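Outer membrane associated protein (Francisella tularensis subsp. tularensis, PDB 6U83) probably links the outer membrane to the peptidoglycan wall through the OmpA-like domain described here, which binds D-alanine, and may also act as a porin. Local coordinates at residues A[39-47]-A[57-65]; A[94-102]-A[113-124]. One frame throughout, in Å; residues are numbered along the deposited sequence.

Contact 1 of 2, residues A[39-47]-A[57-65]; sequences FNLTEDGVA and TVYLDTKFA
Lys63 bends at its second torsion (chi2 -92°), which runs its methylenes alongside the 42-44 backbone and brings NZ to Asn40; Phe39, with CG lodged between its own backbone N and carbonyl carbon (chi1 72°), points its ring at Tyr59. Lys63 NZ donates to Asn40 O at 3.1 Å, lying in the plane of that carbonyl. The ammonium also holds Arg158 O, outside the two segments, and Lys63 NZ makes a salt bridge to Asp61 OD2 at 3.3 Å, weak as a hydrogen bond. On the way there, Lys63 CE passes 3.3 Å from Thr42 O. The carboxylate of Asp61 reaches the same loop, its OD2 lying 3.3 Å from CB of Asn40, and the nearby lysine probably helps to stabilise its negative charge. Underneath is a beta hairpin of strands 46-52 and 55-63, part of the mixed sheet of the OmpA-like domain. Val46 and Asp61 form a hydrogen-bonded antiparallel pair of it: Val46 N gives to Asp61 O at 2.9 Å, and Asp61 N returns a nearly straight bond to Val46 O at 2.8 Å. Ala47 and Leu60 follow as a non-hydrogen-bonded pair, and Ala47 CA makes a CH...O contact of 3.1 Å to O of the neighbouring Tyr59. Ala47 and Leu60 face the side of the sheet on which Leu60 packs against Phe82 of helix 73-89; Val46 and Asp61 face the other, where residues 39-43 cross over the strand. Phe39 closes that crossing at its other end. Its CZ meets CB of Tyr59 at 3.8 Å while CE2 lies over one face of the tyrosine ring, the two planes inclined obliquely at 46°. Phe39 also touches Cys48, whose disulfide to Cys35 ties the preceding loop to the hairpin.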
loop_
_atom_site.group_PDB
_atom_site.type_symbol
_atom_site.label_atom_id
_atom_site.label_comp_id
_atom_site.label_asym_id
_atom_site.label_seq_id
_atom_site.Cartn_x
_atom_site.Cartn_y
_atom_site.Cartn_z
ATOM N N PHE A 39 9.759 4.004 6.680
ATOM C CA PHE A 39 9.706 2.904 5.727
ATOM C C PHE A 39 9.193 3.338 4.356
ATOM O O PHE A 39 9.395 2.616 3.374
ATOM C CB PHE A 39 8.822 1.787 6.277
ATOM C CG PHE A 39 7.368 2.123 6.269
ATOM C CD1 PHE A 39 6.583 1.844 5.154
ATOM C CD2 PHE A 39 6.781 2.730 7.367
ATOM C CE1 PHE A 39 5.237 2.167 5.132
ATOM C CE2 PHE A 39 5.431 3.052 7.360
ATOM C CZ PHE A 39 4.658 2.768 6.239
ATOM N N ASN A 40 8.516 4.479 4.268
ATOM C CA ASN A 40 7.964 4.954 3.008
ATOM C C ASN A 40 8.971 5.740 2.188
ATOM O O ASN A 40 8.691 6.054 1.024
ATOM C CB ASN A 40 6.736 5.827 3.270
ATOM C CG ASN A 40 6.996 6.891 4.323
ATOM O OD1 ASN A 40 8.119 7.036 4.822
ATOM N ND2 ASN A 40 5.957 7.644 4.670
ATOM N N LEU A 41 10.125 6.075 2.767
ATOM C CA LEU A 41 11.178 6.736 2.015
ATOM C C LEU A 41 12.067 5.743 1.270
ATOM O O LEU A 41 13.157 6.108 0.816
ATOM C CB LEU A 41 12.005 7.623 2.946
ATOM C CG LEU A 41 11.519 9.072 3.069
ATOM C CD1 LEU A 41 10.017 9.173 3.378
ATOM C CD2 LEU A 41 12.339 9.820 4.110
ATOM N N THR A 42 11.621 4.495 1.151
ATOM C CA THR A 42 12.215 3.536 0.233
ATOM C C THR A 42 11.683 3.780 -1.171
ATOM O O THR A 42 10.481 3.989 -1.362
ATOM C CB THR A 42 11.869 2.112 0.661
ATOM O OG1 THR A 42 10.439 1.994 0.755
ATOM C CG2 THR A 42 12.493 1.788 2.010
ATOM N N GLU A 43 12.573 3.741 -2.160
ATOM C CA GLU A 43 12.143 3.802 -3.548
ATOM C C GLU A 43 11.819 2.424 -4.108
ATOM O O GLU A 43 11.828 2.233 -5.331
ATOM C CB GLU A 43 13.195 4.498 -4.412
ATOM C CG GLU A 43 12.579 5.199 -5.628
ATOM C CD GLU A 43 13.433 6.333 -6.157
ATOM O OE1 GLU A 43 13.781 6.308 -7.355
ATOM O OE2 GLU A 43 13.755 7.253 -5.375
ATOM N N ASP A 44 11.547 1.460 -3.241
ATOM C CA ASP A 44 11.128 0.126 -3.624
ATOM C C ASP A 44 9.735 -0.122 -3.067
ATOM O O ASP A 44 9.329 0.499 -2.078
ATOM C CB ASP A 44 12.105 -0.949 -3.089
ATOM C CG ASP A 44 13.500 -0.845 -3.699
ATOM O OD1 ASP A 44 13.717 0.026 -4.571
ATOM O OD2 ASP A 44 14.381 -1.644 -3.306
ATOM N N GLY A 45 8.998 -1.023 -3.708
ATOM C CA GLY A 45 7.721 -1.442 -3.149
ATOM C C GLY A 45 7.926 -2.226 -1.860
ATOM O O GLY A 45 8.804 -3.088 -1.766
ATOM N N VAL A 46 7.110 -1.918 -0.844
ATOM C CA VAL A 46 7.250 -2.591 0.445
ATOM C C VAL A 46 5.892 -2.829 1.085
ATOM O O VAL A 46 4.932 -2.082 0.873
ATOM C CB VAL A 46 8.157 -1.810 1.424
ATOM C CG1 VAL A 46 7.369 -0.704 2.126
ATOM C CG2 VAL A 46 8.792 -2.773 2.430
ATOM N N ALA A 47 5.833 -3.890 1.880
ATOM C CA ALA A 47 4.753 -4.158 2.813
ATOM C C ALA A 47 5.391 -4.517 4.149
ATOM O O ALA A 47 6.251 -5.399 4.208
ATOM C CB ALA A 47 3.850 -5.292 2.312
ATOM N N THR A 57 -0.823 -3.971 12.452
ATOM C CA THR A 57 -1.206 -3.145 11.318
ATOM C C THR A 57 -0.190 -3.351 10.212
ATOM O O THR A 57 1.016 -3.208 10.444
ATOM C CB THR A 57 -1.277 -1.661 11.690
ATOM O OG1 THR A 57 -2.179 -1.490 12.788
ATOM C CG2 THR A 57 -1.771 -0.842 10.496
ATOM N N VAL A 58 -0.675 -3.678 9.015
ATOM C CA VAL A 58 0.177 -3.918 7.862
ATOM C C VAL A 58 0.024 -2.743 6.914
ATOM O O VAL A 58 -1.093 -2.296 6.641
ATOM C CB VAL A 58 -0.159 -5.251 7.168
ATOM C CG1 VAL A 58 0.736 -5.460 5.958
ATOM C CG2 VAL A 58 0.019 -6.409 8.129
ATOM N N TYR A 59 1.146 -2.223 6.443
ATOM C CA TYR A 59 1.167 -1.148 5.470
ATOM C C TYR A 59 1.645 -1.673 4.128
ATOM O O TYR A 59 2.416 -2.633 4.060
ATOM C CB TYR A 59 2.086 -0.017 5.909
ATOM C CG TYR A 59 1.663 0.598 7.196
ATOM C CD1 TYR A 59 2.050 0.048 8.409
ATOM C CD2 TYR A 59 0.874 1.732 7.206
ATOM C CE1 TYR A 59 1.658 0.620 9.600
ATOM C CE2 TYR A 59 0.475 2.308 8.388
ATOM C CZ TYR A 59 0.868 1.751 9.581
ATOM O OH TYR A 59 0.463 2.334 10.756
ATOM N N LEU A 60 1.185 -1.020 3.065
ATOM C CA LEU A 60 1.605 -1.303 1.702
ATOM C C LEU A 60 1.997 0.007 1.042
ATOM O O LEU A 60 1.197 0.950 1.004
ATOM C CB LEU A 60 0.485 -1.975 0.917
ATOM C CG LEU A 60 0.710 -2.209 -0.564
ATOM C CD1 LEU A 60 1.388 -3.532 -0.759
ATOM C CD2 LEU A 60 -0.626 -2.160 -1.300
ATOM N N ASP A 61 3.229 0.074 0.536
ATOM C CA ASP A 61 3.702 1.232 -0.220
ATOM C C ASP A 61 4.296 0.694 -1.518
ATOM O O ASP A 61 5.464 0.302 -1.562
ATOM C CB ASP A 61 4.701 2.058 0.590
ATOM C CG ASP A 61 5.029 3.380 -0.074
ATOM O OD1 ASP A 61 4.649 3.557 -1.240
ATOM O OD2 ASP A 61 5.660 4.248 0.561
ATOM N N THR A 62 3.472 0.661 -2.561
ATOM C CA THR A 62 3.880 0.227 -3.888
ATOM C C THR A 62 4.268 1.446 -4.717
ATOM O O THR A 62 3.507 2.418 -4.793
ATOM C CB THR A 62 2.734 -0.528 -4.565
ATOM O OG1 THR A 62 2.486 -1.760 -3.872
ATOM C CG2 THR A 62 3.056 -0.820 -6.005
ATOM N N LYS A 63 5.443 1.395 -5.333
ATOM C CA LYS A 63 5.990 2.509 -6.091
ATOM C C LYS A 63 5.820 2.268 -7.584
ATOM O O LYS A 63 5.686 1.129 -8.041
ATOM C CB LYS A 63 7.472 2.708 -5.767
ATOM C CG LYS A 63 7.757 2.833 -4.287
ATOM C CD LYS A 63 7.732 4.268 -3.836
ATOM C CE LYS A 63 7.376 4.316 -2.378
ATOM N NZ LYS A 63 7.492 5.680 -1.837
ATOM N N PHE A 64 5.843 3.365 -8.344
ATOM C CA PHE A 64 5.645 3.344 -9.785
ATOM C C PHE A 64 6.690 4.200 -10.484
ATOM O O PHE A 64 7.089 5.259 -9.982
ATOM C CB PHE A 64 4.250 3.883 -10.176
ATOM C CG PHE A 64 3.113 3.003 -9.778
ATOM C CD1 PHE A 64 2.573 3.081 -8.502
ATOM C CD2 PHE A 64 2.549 2.121 -10.693
ATOM C CE1 PHE A 64 1.488 2.295 -8.145
ATOM C CE2 PHE A 64 1.453 1.326 -10.330
ATOM C CZ PHE A 64 0.936 1.412 -9.052
ATOM N N ALA A 65 7.100 3.759 -11.673
ATOM C CA ALA A 65 7.958 4.589 -12.504
ATOM C C ALA A 65 7.194 5.810 -13.039
ATOM O O ALA A 65 5.957 5.876 -13.032
ATOM C CB ALA A 65 8.521 3.779 -13.672
#

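Contact 2 of 2, residues A[94-102]-A[113-124]. With DAL (D-alanine), chain D.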
loop_
_atom_site.group_PDB
_atom_site.type_symbol
_atom_site.label_atom_id
_atom_site.label_comp_id
_atom_site.label_asym_id
_atom_site.label_seq_id
_atom_site.Cartn_x
_atom_site.Cartn_y
_atom_site.Cartn_z
ATOM N N VAL A 94 -10.616 -2.814 2.235
ATOM C CA VAL A 94 -9.325 -2.139 2.130
ATOM C C VAL A 94 -9.477 -0.933 1.223
ATOM O O VAL A 94 -9.991 -1.053 0.108
ATOM C CB VAL A 94 -8.227 -3.058 1.563
ATOM C CG1 VAL A 94 -6.889 -2.348 1.618
ATOM C CG2 VAL A 94 -8.173 -4.349 2.318
ATOM N N THR A 95 -8.981 0.209 1.670
ATOM C CA THR A 95 -8.947 1.404 0.845
ATOM C C THR A 95 -7.581 1.523 0.196
ATOM O O THR A 95 -6.560 1.562 0.889
ATOM C CB THR A 95 -9.253 2.638 1.680
ATOM O OG1 THR A 95 -10.573 2.501 2.214
ATOM C CG2 THR A 95 -9.178 3.882 0.812
ATOM N N VAL A 96 -7.566 1.593 -1.131
ATOM C CA VAL A 96 -6.344 1.653 -1.919
ATOM C C VAL A 96 -6.203 3.076 -2.448
ATOM O O VAL A 96 -7.013 3.523 -3.273
ATOM C CB VAL A 96 -6.374 0.630 -3.058
ATOM C CG1 VAL A 96 -5.143 0.762 -3.897
ATOM C CG2 VAL A 96 -6.480 -0.771 -2.487
ATOM N N LYS A 97 -5.174 3.791 -1.992
ATOM C CA LYS A 97 -4.991 5.209 -2.292
ATOM C C LYS A 97 -3.815 5.398 -3.243
ATOM O O LYS A 97 -2.698 4.966 -2.946
ATOM C CB LYS A 97 -4.759 6.001 -1.007
ATOM C CG LYS A 97 -5.879 5.861 0.001
ATOM C CD LYS A 97 -5.484 6.521 1.296
ATOM C CE LYS A 97 -6.647 6.546 2.257
ATOM N NZ LYS A 97 -6.284 7.212 3.544
ATOM N N GLY A 98 -4.059 6.081 -4.356
ATOM C CA GLY A 98 -3.046 6.348 -5.353
ATOM C C GLY A 98 -2.544 7.782 -5.290
ATOM O O GLY A 98 -3.300 8.702 -5.008
ATOM N N TYR A 99 -1.260 7.968 -5.585
ATOM C CA TYR A 99 -0.657 9.289 -5.520
ATOM C C TYR A 99 0.238 9.508 -6.733
ATOM O O TYR A 99 0.574 8.572 -7.477
ATOM C CB TYR A 99 0.156 9.478 -4.230
ATOM C CG TYR A 99 -0.652 9.343 -2.969
ATOM C CD1 TYR A 99 -1.133 10.470 -2.311
ATOM C CD2 TYR A 99 -0.949 8.086 -2.430
ATOM C CE1 TYR A 99 -1.889 10.354 -1.151
ATOM C CE2 TYR A 99 -1.714 7.960 -1.252
ATOM C CZ TYR A 99 -2.175 9.104 -0.629
ATOM O OH TYR A 99 -2.921 9.020 0.521
ATOM N N ALA A 100 0.639 10.766 -6.911
ATOM C CA ALA A 100 1.526 11.141 -7.999
ATOM C C ALA A 100 2.567 12.128 -7.479
ATOM O O ALA A 100 2.431 12.705 -6.397
ATOM C CB ALA A 100 0.728 11.722 -9.191
ATOM N N SER A 101 3.635 12.290 -8.245
ATOM C CA SER A 101 4.563 13.371 -7.966
ATOM C C SER A 101 4.131 14.607 -8.744
ATOM O O SER A 101 3.457 14.518 -9.771
ATOM C CB SER A 101 5.989 12.972 -8.349
ATOM O OG SER A 101 6.087 12.701 -9.742
ATOM N N GLN A 102 4.504 15.773 -8.245
ATOM C CA GLN A 102 4.260 17.008 -8.988
ATOM C C GLN A 102 5.525 17.314 -9.769
ATOM O O GLN A 102 6.511 17.792 -9.206
ATOM C CB GLN A 102 3.890 18.172 -8.081
ATOM C CG GLN A 102 3.660 19.430 -8.900
ATOM C CD GLN A 102 3.332 20.640 -8.061
ATOM O OE1 GLN A 102 3.473 20.617 -6.843
ATOM N NE2 GLN A 102 2.896 21.714 -8.713
ATOM N N ASN A 113 -2.571 14.348 -13.241
ATOM C CA ASN A 113 -1.958 13.502 -12.219
ATOM C C ASN A 113 -2.989 12.901 -11.284
ATOM O O ASN A 113 -2.758 11.828 -10.711
ATOM C CB ASN A 113 -0.947 14.306 -11.427
ATOM C CG ASN A 113 0.364 14.457 -12.168
ATOM O OD1 ASN A 113 1.163 13.514 -12.235
ATOM N ND2 ASN A 113 0.593 15.641 -12.740
ATOM N N GLN A 114 -4.122 13.582 -11.112
ATOM C CA GLN A 114 -5.250 12.967 -10.431
ATOM C C GLN A 114 -5.687 11.699 -11.156
ATOM O O GLN A 114 -5.931 10.658 -10.532
ATOM C CB GLN A 114 -6.409 13.970 -10.351
ATOM C CG GLN A 114 -7.728 13.390 -9.891
ATOM C CD GLN A 114 -7.746 13.091 -8.405
ATOM O OE1 GLN A 114 -7.156 13.820 -7.603
ATOM N NE2 GLN A 114 -8.429 12.013 -8.028
ATOM N N LYS A 115 -5.819 11.777 -12.477
ATOM C CA LYS A 115 -6.243 10.602 -13.226
ATOM C C LYS A 115 -5.178 9.519 -13.136
ATOM O O LYS A 115 -5.484 8.346 -12.893
ATOM C CB LYS A 115 -6.533 10.981 -14.678
ATOM C CG LYS A 115 -7.957 10.697 -15.124
ATOM C CD LYS A 115 -8.979 11.384 -14.228
ATOM C CE LYS A 115 -10.410 10.904 -14.505
ATOM N NZ LYS A 115 -11.310 11.261 -13.367
ATOM N N LEU A 116 -3.918 9.912 -13.307
ATOM C CA LEU A 116 -2.811 8.979 -13.169
ATOM C C LEU A 116 -2.897 8.234 -11.847
ATOM O O LEU A 116 -2.853 6.997 -11.810
ATOM C CB LEU A 116 -1.502 9.752 -13.300
ATOM C CG LEU A 116 -0.220 8.969 -13.110
ATOM C CD1 LEU A 116 -0.239 7.688 -13.947
ATOM C CD2 LEU A 116 0.958 9.881 -13.462
ATOM N N SER A 117 -3.112 8.970 -10.756
ATOM C CA SER A 117 -3.129 8.336 -9.443
ATOM C C SER A 117 -4.307 7.385 -9.299
ATOM O O SER A 117 -4.188 6.334 -8.656
ATOM C CB SER A 117 -3.177 9.397 -8.353
ATOM O OG SER A 117 -4.459 9.979 -8.333
ATOM N N GLU A 118 -5.455 7.756 -9.857
ATOM C CA GLU A 118 -6.597 6.851 -9.902
ATOM C C GLU A 118 -6.256 5.577 -10.657
ATOM O O GLU A 118 -6.655 4.482 -10.248
ATOM C CB GLU A 118 -7.795 7.539 -10.564
ATOM C CG GLU A 118 -8.374 8.704 -9.783
ATOM C CD GLU A 118 -9.503 9.417 -10.527
ATOM O OE1 GLU A 118 -10.461 8.749 -10.960
ATOM O OE2 GLU A 118 -9.432 10.651 -10.693
ATOM N N LYS A 119 -5.547 5.709 -11.780
ATOM C CA LYS A 119 -5.146 4.549 -12.564
ATOM C C LYS A 119 -4.194 3.662 -11.781
ATOM O O LYS A 119 -4.206 2.438 -11.958
ATOM C CB LYS A 119 -4.469 4.989 -13.861
ATOM C CG LYS A 119 -5.361 5.661 -14.922
ATOM C CD LYS A 119 -4.483 6.056 -16.131
ATOM C CE LYS A 119 -5.290 6.527 -17.305
ATOM N NZ LYS A 119 -4.370 6.933 -18.430
ATOM N N ARG A 120 -3.362 4.257 -10.918
ATOM C CA ARG A 120 -2.451 3.463 -10.099
ATOM C C ARG A 120 -3.229 2.660 -9.060
ATOM O O ARG A 120 -3.038 1.443 -8.927
ATOM C CB ARG A 120 -1.417 4.384 -9.444
ATOM C CG ARG A 120 -0.346 4.929 -10.444
ATOM C CD ARG A 120 0.639 5.941 -9.802
ATOM N NE ARG A 120 1.735 6.204 -10.731
ATOM C CZ ARG A 120 2.442 7.331 -10.785
ATOM N NH1 ARG A 120 2.175 8.351 -9.966
ATOM N NH2 ARG A 120 3.432 7.428 -11.666
ATOM N N ALA A 121 -4.133 3.322 -8.331
ATOM C CA ALA A 121 -5.001 2.607 -7.397
ATOM C C ALA A 121 -5.786 1.503 -8.098
ATOM O O ALA A 121 -5.950 0.402 -7.555
ATOM C CB ALA A 121 -5.970 3.579 -6.733
ATOM N N GLN A 122 -6.273 1.770 -9.308
ATOM C CA GLN A 122 -7.042 0.751 -10.019
ATOM C C GLN A 122 -6.163 -0.429 -10.404
ATOM O O GLN A 122 -6.608 -1.586 -10.365
ATOM C CB GLN A 122 -7.704 1.337 -11.264
ATOM C CG GLN A 122 -8.714 0.377 -11.878
ATOM C CD GLN A 122 -9.774 -0.079 -10.868
ATOM O OE1 GLN A 122 -10.428 0.742 -10.215
ATOM N NE2 GLN A 122 -9.942 -1.394 -10.740
ATOM N N ALA A 123 -4.921 -0.151 -10.804
ATOM C CA ALA A 123 -3.959 -1.209 -11.077
ATOM C C ALA A 123 -3.785 -2.104 -9.857
ATOM O O ALA A 123 -3.937 -3.329 -9.939
ATOM C CB ALA A 123 -2.613 -0.600 -11.490
ATOM N N VAL A 124 -3.462 -1.494 -8.710
ATOM C CA VAL A 124 -3.258 -2.269 -7.485
ATOM C C VAL A 124 -4.469 -3.151 -7.222
ATOM O O VAL A 124 -4.342 -4.357 -6.968
ATOM C CB VAL A 124 -2.963 -1.342 -6.294
ATOM C CG1 VAL A 124 -3.084 -2.117 -4.992
ATOM C CG2 VAL A 124 -1.571 -0.778 -6.409
HETATM N N DAL D . 3.830 13.231 -11.882
HETATM C CA DAL D . 4.413 12.060 -12.519
HETATM C CB DAL D . 4.044 12.020 -14.010
HETATM C C DAL D . 4.014 10.756 -11.830
HETATM O O DAL D . 4.327 9.687 -12.362
HETATM O OXT DAL D . 3.387 10.732 -10.755
#
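Strand 94-98 runs roughly antiparallel to helix 113-124, their axes 6.6 Å apart at closest and inclined at 142°, and the two backbones come nearest at Gly98 and Ser117, where Gly98 CA makes a CH...O contact to Ser117 O. These are the first strand and the helix of a beta-alpha-beta unit completed by strand 138-142, in the OmpA-like domain. Gly98, lacking a side chain, lets the helix backbone come this near. Farther from the ligand the packing is apolar: Val96 CG1 touches Val124 CG1 at 3.7 Å and Ala121 CB at 4.1 Å. Ser117 presents CB to the carbonyl of Gly98, while its OG is held by Gln114 O and Gly144 N. Beyond the strand the same two segments contribute five residues of the D-alanine pocket, which Tyr66, Asp67 and Gln160 complete; Asp67 N also bonds the ligand. Arg120, extended from CG to NE, sets its guanidinium edge-on to the backbone of Tyr99 and Ala100: NH1 donates to a lone pair of Tyr99 O at 3.0 Å and to the ligand's OXT at 2.8 Å, and NH2 bonds the other carboxylate oxygen. Leu116 CG lies over one guanidinium face, and NE is taken by Lys68 O; together these fix the group's rotation. Ser101 N adds a 3.0 Å bond to OXT, and Ser101 O accepts from the ligand ammonium. Ser101 OG, hydrogen-bonded to Gln160 OE1, takes a weak hydrogen bond from the ligand N. Such a pocket is consistent with peptidoglycan recognition, as in other OmpA-like domains. Asn113 OD1 accepts from the D-alanine N at 2.7 Å, while its ND2 bonds Phe109 O.

Overall arrangement
Contact 2 is the more deeply buried, joining a strand and a helix of the beta-alpha-beta unit; contact 1 is partly exposed and lays a loop over one end of a hairpin. Both reach the same mixed sheet, in which strand 161-172 pairs with 55-63 and with 94-98. Contact 1 relies on paired backbone bonds and a lysine shared among carbonyls and a carboxylate, with no ligand. Contact 2 has valine and alanine packing at one end and a ligand-binding arginine at the other. They meet beyond strand 55-63: Phe64 packs against Arg120, and Ala65 O takes a weak hydrogen bond from its NH2.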